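Homoprotocatechuate 2,3-dioxygenase (Brevibacterium fuscum, PDB 4Z6M) cleaves the aromatic ring of homoprotocatechuate with molecular oxygen at an iron(II) centre, as an extradiol catechol dioxygenase. Local coordinates at residues K168-E171 and D172-F175. The protein carries 1 engineered substitution. Sequence-based numbering, arbitrary orientation.
Sequences KYLE and DLGF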
# COMPACT_ATOMS: atom_id res chain seq x y z
N LYS A 168 -38.32 1.77 5.71
CA LYS A 168 -39.10 2.49 6.71
C LYS A 168 -39.00 1.82 8.09
O LYS A 168 -38.80 2.50 9.10
CB LYS A 168 -40.55 2.59 6.25
CG LYS A 168 -41.36 3.56 7.08
CD LYS A 168 -42.09 2.89 8.22
CE LYS A 168 -43.29 3.73 8.64
NZ LYS A 168 -43.69 3.31 9.99
N TYR A 169 -39.11 0.50 8.11
CA TYR A 169 -39.00 -0.26 9.34
C TYR A 169 -37.63 -0.08 10.01
O TYR A 169 -37.54 0.18 11.20
CB TYR A 169 -39.35 -1.73 9.08
CG TYR A 169 -38.58 -2.75 9.91
CD1 TYR A 169 -38.83 -2.90 11.27
CD2 TYR A 169 -37.62 -3.53 9.33
CE1 TYR A 169 -38.13 -3.82 12.03
CE2 TYR A 169 -36.90 -4.46 10.09
CZ TYR A 169 -37.17 -4.60 11.42
OH TYR A 169 -36.48 -5.51 12.16
N LEU A 170 -36.57 -0.15 9.21
CA LEU A 170 -35.21 0.03 9.75
C LEU A 170 -34.98 1.45 10.20
O LEU A 170 -34.28 1.67 11.18
CB LEU A 170 -34.14 -0.45 8.77
CG LEU A 170 -34.08 -1.97 8.57
CD1 LEU A 170 -33.11 -2.32 7.46
CD2 LEU A 170 -33.71 -2.73 9.83
N GLU A 171 -35.57 2.44 9.52
CA GLU A 171 -35.46 3.81 9.99
C GLU A 171 -36.14 4.03 11.33
O GLU A 171 -35.59 4.70 12.21
CB GLU A 171 -36.02 4.78 8.94
CG GLU A 171 -35.14 4.91 7.71
CD GLU A 171 -35.78 5.78 6.65
OE1 GLU A 171 -37.02 5.72 6.46
OE2 GLU A 171 -35.04 6.55 6.02
N ASP A 172 -37.32 3.44 11.49
CA ASP A 172 -38.03 3.55 12.77
C ASP A 172 -37.19 2.92 13.88
O ASP A 172 -37.18 3.38 15.01
CB ASP A 172 -39.39 2.84 12.68
CG ASP A 172 -40.43 3.65 11.89
OD1 ASP A 172 -40.25 4.85 11.66
OD2 ASP A 172 -41.45 3.04 11.50
N LEU A 173 -36.48 1.86 13.52
CA LEU A 173 -35.60 1.16 14.46
C LEU A 173 -34.32 1.93 14.79
O LEU A 173 -33.58 1.55 15.71
CB LEU A 173 -35.28 -0.21 13.88
CG LEU A 173 -34.52 -1.25 14.67
CD1 LEU A 173 -35.24 -1.56 15.98
CD2 LEU A 173 -34.35 -2.48 13.80
N GLY A 174 -34.07 3.00 14.04
CA GLY A 174 -32.99 3.95 14.32
C GLY A 174 -31.86 3.93 13.30
O GLY A 174 -30.93 4.74 13.39
N PHE A 175 -31.92 3.04 12.31
CA PHE A 175 -30.89 3.06 11.25
C PHE A 175 -31.10 4.28 10.36
O PHE A 175 -32.25 4.67 10.12
CB PHE A 175 -30.94 1.79 10.40
CG PHE A 175 -30.50 0.54 11.13
CD1 PHE A 175 -31.37 -0.14 11.94
CD2 PHE A 175 -29.23 0.01 10.94
CE1 PHE A 175 -30.96 -1.30 12.60
CE2 PHE A 175 -28.84 -1.15 11.58
CZ PHE A 175 -29.71 -1.80 12.41
O HOH W 1 -42.31 6.26 10.75
O HOH W 2 -33.56 6.59 11.60
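L170 and F175 meet where helix 163-172 ends in a Schellman motif and the chain turns into strand 176-182. G174 takes a positive phi of 112°, which glycine, with no side chain, accommodates easily. Two hydrogen bonds close the motif: F175 N reaches back to L170 O at 3.0 Å, and G174 N to E171 O at 2.9 Å. L170 O also lies in plane at the edge of the F175 ring, 3.5 Å from F175 CD1. On this buried side L170 CD2 touches both L173 CD2, at 4.0 Å, and the edge atom CD1 of F175, at 4.1 Å, while Y169 runs alongside L173; Y93 and Y94 of helix 84-96 cover L173, and T202 of strand 202-206 covers L170 and F175. The phenol of Y169 hydrogen-bonds D120 and Y94. The other side is wetter. K168, its chain bent at chi2 (-93°), forms a salt bridge, NZ to D172 OD2 2.7 Å, on the syn lone pair of that oxygen, and also bonds I5 O; one water donates to D172 OD1 and weakly accepts from K168 NZ. A second water links E171 O to F175 O, which also receives a nearly straight CA-H contact from E171. L170 O and E171 O, in the last helical turn, thus find backbone or water donors, and the lysine probably stabilises the carboxylate of D172 as an anion.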